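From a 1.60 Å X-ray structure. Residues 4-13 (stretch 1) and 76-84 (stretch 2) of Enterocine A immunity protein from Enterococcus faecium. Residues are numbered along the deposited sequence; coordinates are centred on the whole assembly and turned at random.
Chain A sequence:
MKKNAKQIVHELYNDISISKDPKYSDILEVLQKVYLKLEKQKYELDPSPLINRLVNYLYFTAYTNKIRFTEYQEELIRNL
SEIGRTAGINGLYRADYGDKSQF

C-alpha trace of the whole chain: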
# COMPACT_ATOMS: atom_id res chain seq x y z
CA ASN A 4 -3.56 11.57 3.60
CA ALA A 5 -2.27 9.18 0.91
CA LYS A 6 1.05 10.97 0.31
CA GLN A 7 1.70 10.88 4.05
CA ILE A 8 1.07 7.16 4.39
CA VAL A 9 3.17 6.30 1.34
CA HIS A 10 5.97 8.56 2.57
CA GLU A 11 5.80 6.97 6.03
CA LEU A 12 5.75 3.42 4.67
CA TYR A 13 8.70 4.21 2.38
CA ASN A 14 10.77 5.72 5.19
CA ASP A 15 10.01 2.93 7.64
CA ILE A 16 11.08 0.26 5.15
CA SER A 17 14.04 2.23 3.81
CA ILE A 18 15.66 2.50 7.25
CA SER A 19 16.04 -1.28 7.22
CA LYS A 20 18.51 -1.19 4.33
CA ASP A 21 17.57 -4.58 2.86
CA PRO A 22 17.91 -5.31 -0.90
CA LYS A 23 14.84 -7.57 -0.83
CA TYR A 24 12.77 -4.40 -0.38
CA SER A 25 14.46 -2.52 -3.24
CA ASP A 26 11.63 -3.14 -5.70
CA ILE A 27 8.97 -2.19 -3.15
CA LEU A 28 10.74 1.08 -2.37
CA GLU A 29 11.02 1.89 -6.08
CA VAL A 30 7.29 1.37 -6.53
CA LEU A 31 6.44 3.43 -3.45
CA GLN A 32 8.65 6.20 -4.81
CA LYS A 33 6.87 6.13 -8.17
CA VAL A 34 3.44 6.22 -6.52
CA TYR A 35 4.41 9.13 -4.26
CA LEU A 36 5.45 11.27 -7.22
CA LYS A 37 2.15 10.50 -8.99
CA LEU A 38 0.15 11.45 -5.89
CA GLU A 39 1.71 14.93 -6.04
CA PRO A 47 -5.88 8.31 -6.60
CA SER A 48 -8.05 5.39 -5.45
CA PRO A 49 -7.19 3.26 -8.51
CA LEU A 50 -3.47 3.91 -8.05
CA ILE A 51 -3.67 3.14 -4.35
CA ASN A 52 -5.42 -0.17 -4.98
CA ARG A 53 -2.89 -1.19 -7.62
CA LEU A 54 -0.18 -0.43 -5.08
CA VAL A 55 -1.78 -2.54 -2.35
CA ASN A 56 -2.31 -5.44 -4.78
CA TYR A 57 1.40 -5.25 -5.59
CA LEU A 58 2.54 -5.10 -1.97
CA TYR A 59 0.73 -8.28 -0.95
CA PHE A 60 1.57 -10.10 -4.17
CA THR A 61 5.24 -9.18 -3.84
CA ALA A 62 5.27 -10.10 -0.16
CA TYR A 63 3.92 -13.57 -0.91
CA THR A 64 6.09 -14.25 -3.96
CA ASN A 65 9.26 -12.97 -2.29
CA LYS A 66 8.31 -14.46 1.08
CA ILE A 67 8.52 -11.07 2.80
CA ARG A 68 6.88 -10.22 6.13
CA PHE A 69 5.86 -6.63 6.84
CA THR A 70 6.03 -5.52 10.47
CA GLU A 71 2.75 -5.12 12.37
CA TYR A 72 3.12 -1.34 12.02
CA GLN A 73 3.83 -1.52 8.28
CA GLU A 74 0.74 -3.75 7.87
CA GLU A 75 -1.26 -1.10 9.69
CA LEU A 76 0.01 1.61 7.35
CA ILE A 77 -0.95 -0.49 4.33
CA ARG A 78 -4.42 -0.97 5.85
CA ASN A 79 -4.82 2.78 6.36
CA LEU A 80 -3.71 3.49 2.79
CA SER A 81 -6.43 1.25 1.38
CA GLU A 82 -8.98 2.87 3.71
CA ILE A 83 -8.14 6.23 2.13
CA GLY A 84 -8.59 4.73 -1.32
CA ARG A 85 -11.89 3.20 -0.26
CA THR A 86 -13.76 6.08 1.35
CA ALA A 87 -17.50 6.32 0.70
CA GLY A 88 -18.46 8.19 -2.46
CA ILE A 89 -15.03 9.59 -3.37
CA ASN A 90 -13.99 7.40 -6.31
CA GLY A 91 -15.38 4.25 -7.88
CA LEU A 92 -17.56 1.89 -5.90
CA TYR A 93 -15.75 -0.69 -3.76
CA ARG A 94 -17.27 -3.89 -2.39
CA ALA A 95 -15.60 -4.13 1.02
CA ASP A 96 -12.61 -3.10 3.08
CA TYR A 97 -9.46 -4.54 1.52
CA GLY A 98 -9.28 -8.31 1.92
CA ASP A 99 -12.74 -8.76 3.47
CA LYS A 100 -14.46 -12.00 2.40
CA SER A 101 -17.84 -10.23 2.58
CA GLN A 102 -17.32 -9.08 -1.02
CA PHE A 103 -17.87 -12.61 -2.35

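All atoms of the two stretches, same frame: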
# COMPACT_ATOMS: atom_id res chain seq x y z
N ASN A 4 -4.20 11.01 4.83
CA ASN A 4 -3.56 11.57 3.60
C ASN A 4 -2.69 10.51 2.92
O ASN A 4 -1.74 9.99 3.53
CB ASN A 4 -2.72 12.80 3.97
CG ASN A 4 -1.97 13.37 2.78
OD1 ASN A 4 -1.02 12.76 2.29
ND2 ASN A 4 -2.39 14.54 2.32
N ALA A 5 -3.00 10.19 1.67
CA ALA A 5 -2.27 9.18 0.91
C ALA A 5 -0.76 9.44 0.82
O ALA A 5 0.04 8.54 1.09
CB ALA A 5 -2.86 9.05 -0.49
N LYS A 6 -0.38 10.65 0.42
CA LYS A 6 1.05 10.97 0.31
C LYS A 6 1.76 10.70 1.63
O LYS A 6 2.88 10.18 1.65
CB LYS A 6 1.26 12.44 -0.04
CG LYS A 6 0.77 12.88 -1.40
CD LYS A 6 1.08 14.36 -1.58
CE LYS A 6 0.40 14.94 -2.80
NZ LYS A 6 0.66 16.40 -2.93
N GLN A 7 1.12 11.07 2.73
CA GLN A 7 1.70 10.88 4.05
C GLN A 7 1.94 9.42 4.37
O GLN A 7 3.01 9.04 4.84
CB GLN A 7 0.80 11.51 5.12
CG GLN A 7 1.44 11.60 6.49
CD GLN A 7 0.53 12.26 7.51
OE1 GLN A 7 -0.13 13.25 7.22
NE2 GLN A 7 0.49 11.70 8.72
N ILE A 8 0.94 8.58 4.11
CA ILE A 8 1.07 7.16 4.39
C ILE A 8 2.15 6.52 3.53
O ILE A 8 2.96 5.73 4.02
CB ILE A 8 -0.26 6.43 4.19
CG1 ILE A 8 -1.34 7.03 5.10
CG2 ILE A 8 -0.08 4.95 4.47
CD1 ILE A 8 -1.02 6.96 6.57
N VAL A 9 2.17 6.85 2.24
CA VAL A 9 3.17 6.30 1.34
C VAL A 9 4.56 6.73 1.78
O VAL A 9 5.49 5.92 1.82
CB VAL A 9 2.94 6.77 -0.12
CG1 VAL A 9 4.13 6.40 -0.99
CG2 VAL A 9 1.68 6.15 -0.67
N HIS A 10 4.70 8.01 2.12
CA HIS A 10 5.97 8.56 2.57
C HIS A 10 6.41 7.84 3.84
O HIS A 10 7.57 7.46 3.97
CB HIS A 10 5.83 10.06 2.83
CG HIS A 10 7.13 10.78 2.96
ND1 HIS A 10 7.23 12.16 2.93
CD2 HIS A 10 8.40 10.33 3.13
CE1 HIS A 10 8.49 12.52 3.06
NE2 HIS A 10 9.22 11.42 3.19
N GLU A 11 5.48 7.65 4.77
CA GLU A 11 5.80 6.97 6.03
C GLU A 11 6.17 5.51 5.83
O GLU A 11 7.09 5.00 6.47
CB GLU A 11 4.63 7.09 7.00
CG GLU A 11 4.32 8.53 7.41
CD GLU A 11 3.10 8.65 8.30
OE1 GLU A 11 2.17 7.83 8.17
OE2 GLU A 11 3.06 9.58 9.13
N LEU A 12 5.47 4.83 4.93
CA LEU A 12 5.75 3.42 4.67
C LEU A 12 7.13 3.30 4.01
O LEU A 12 7.92 2.43 4.35
CB LEU A 12 4.67 2.82 3.76
CG LEU A 12 4.73 1.32 3.46
CD1 LEU A 12 4.66 0.52 4.76
CD2 LEU A 12 3.56 0.94 2.55
N TYR A 13 7.42 4.21 3.08
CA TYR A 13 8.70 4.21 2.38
C TYR A 13 9.84 4.39 3.37
O TYR A 13 10.80 3.61 3.38
CB TYR A 13 8.75 5.35 1.35
CG TYR A 13 10.05 5.39 0.58
CD1 TYR A 13 10.13 4.87 -0.71
CD2 TYR A 13 11.22 5.91 1.15
CE1 TYR A 13 11.34 4.85 -1.41
CE2 TYR A 13 12.43 5.89 0.46
CZ TYR A 13 12.48 5.37 -0.82
OH TYR A 13 13.67 5.35 -1.51
N LEU A 76 -0.07 0.51 8.30
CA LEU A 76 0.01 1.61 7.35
C LEU A 76 -0.63 1.20 6.03
O LEU A 76 -1.36 1.97 5.42
CB LEU A 76 1.46 2.02 7.11
CG LEU A 76 2.16 2.71 8.29
CD1 LEU A 76 3.62 2.96 7.94
CD2 LEU A 76 1.44 4.01 8.62
N ILE A 77 -0.37 -0.03 5.59
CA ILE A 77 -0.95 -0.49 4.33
C ILE A 77 -2.48 -0.51 4.44
O ILE A 77 -3.19 -0.15 3.51
CB ILE A 77 -0.41 -1.88 3.93
CG1 ILE A 77 1.10 -1.80 3.69
CG2 ILE A 77 -1.09 -2.36 2.65
CD1 ILE A 77 1.78 -3.15 3.49
N ARG A 78 -2.97 -0.92 5.61
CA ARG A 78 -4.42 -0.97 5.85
C ARG A 78 -5.01 0.43 5.75
O ARG A 78 -6.06 0.64 5.13
CB ARG A 78 -4.69 -1.54 7.25
CG ARG A 78 -6.15 -1.56 7.66
CD ARG A 78 -6.30 -2.05 9.09
NE ARG A 78 -5.76 -1.09 10.05
CZ ARG A 78 -5.48 -1.37 11.32
NH1 ARG A 78 -5.67 -2.60 11.79
NH2 ARG A 78 -5.01 -0.43 12.12
N ASN A 79 -4.35 1.40 6.38
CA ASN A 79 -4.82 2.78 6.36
C ASN A 79 -4.81 3.36 4.95
O ASN A 79 -5.71 4.11 4.58
CB ASN A 79 -3.98 3.63 7.32
CG ASN A 79 -4.20 3.26 8.78
OD1 ASN A 79 -3.53 3.79 9.67
ND2 ASN A 79 -5.15 2.36 9.02
N LEU A 80 -3.80 2.99 4.16
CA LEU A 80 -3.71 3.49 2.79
C LEU A 80 -4.93 3.02 1.98
O LEU A 80 -5.55 3.81 1.27
CB LEU A 80 -2.42 3.01 2.12
CG LEU A 80 -2.15 3.60 0.73
CD1 LEU A 80 -2.05 5.11 0.82
CD2 LEU A 80 -0.86 3.01 0.17
N SER A 81 -5.28 1.75 2.11
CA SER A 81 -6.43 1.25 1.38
C SER A 81 -7.71 1.93 1.87
O SER A 81 -8.62 2.19 1.07
CB SER A 81 -6.56 -0.26 1.56
OG SER A 81 -7.64 -0.73 0.78
N GLU A 82 -7.79 2.21 3.16
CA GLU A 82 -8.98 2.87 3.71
C GLU A 82 -9.17 4.23 3.04
O GLU A 82 -10.31 4.64 2.76
CB GLU A 82 -8.86 3.04 5.22
CG GLU A 82 -8.79 1.72 5.97
CD GLU A 82 -8.72 1.89 7.48
OE1 GLU A 82 -7.84 2.64 7.95
OE2 GLU A 82 -9.54 1.28 8.19
N ILE A 83 -8.07 4.93 2.79
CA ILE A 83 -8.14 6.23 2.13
C ILE A 83 -8.66 6.05 0.71
O ILE A 83 -9.47 6.83 0.23
CB ILE A 83 -6.75 6.90 2.08
CG1 ILE A 83 -6.33 7.30 3.49
CG2 ILE A 83 -6.78 8.11 1.15
CD1 ILE A 83 -4.95 7.92 3.57
N GLY A 84 -8.17 5.00 0.04
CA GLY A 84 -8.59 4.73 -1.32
C GLY A 84 -10.05 4.32 -1.38
O GLY A 84 -10.74 4.58 -2.37

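Not one hydrogen bond crosses between these two helical segments, which bury 502 Å² of surface between them; the touching residues are at least 64 positions apart in sequence. The contact is held by the fit of apolar side chains, and it illustrates a general principle: where each helix satisfies its own backbone, two helices can pack through apolar side chains with no hydrogen bond between them. Helix 5-13 and helix 76-84 run nearly antiparallel, at 161° between their N-to-C directions, with a closest axial approach of 9.6 Å. Each is internally bonded in the usual i to i+4 pattern, as in Leu12 N to Ile8 O at 2.8 Å and Leu80 N to Leu76 O at 2.9 Å.

The antiparallel arrangement dictates the order of partners. Early residues of the first helix meet late residues of the second, and the pairing then proceeds in opposite directions along the two chains. Ala5 and Leu80 have the nearest CA atoms, 6.2 Å apart. The small side chain of Ala5 leaves its CB 4.2 Å from Leu80 CD1 and 4.4 Å from Ile83 CG2. Leu80 starts sideways along its CA-to-CB bond, but the end of its side chain comes nearer to the first helix; its t, p rotamer brings CD2 to 4.1 Å from Val9 CG2, with CD1 almost as close to that same methyl and also packed on Ala5, so the end of one leucine lies against residues a turn apart.

Ile8 points toward the second helix and touches three residues spaced along one face of it. Its CG2 packs 3.8 Å from Leu80 CB and 4.2 Å from Leu76 CB, and also comes within 3.4 Å of the carbonyl oxygen, Leu76 O. Ile8 branches at CB, and its other arm makes contact too: CG1 lies 4.0 Å from Ile83 CD1. Leu76, Leu80 and Ile83 are separated by four and three residues, the spacing that keeps side chains on a common helical face.

Farther along, Leu12 and Leu76 form the next layer. Leu12 CD1 lies 4.1 Å from Leu76 CD1, and that same Leu76 methyl is 3.9 Å from Leu12 CA, so it rests against the backbone as well as the side chain. Leu12 CD2 meets Ile77 CG1 at 3.9 Å, although Ile77 points away at its CA-to-CB bond.

Polar groups appear at the margins without joining the helices. Glu11 OE1 is 3.9 Å from Leu76 CD2, a contact between a carboxylate and a methyl, while Glu11 OE2 accepts a weak hydrogen bond from Gln7 NE2 at 3.4 Å. At the start of the first helix, Asn4 OD1 accepts a hydrogen bond from Gln7 N at 2.8 Å, supplying a partner for an amide in the first turn. Here Ile83 CD1 covers the backbone, lying 3.4 Å from Asn4 N and 3.5 Å from Ala5 N. The cross-helix contacts here are made largely by methyl groups, some against side chains and some against backbone atoms.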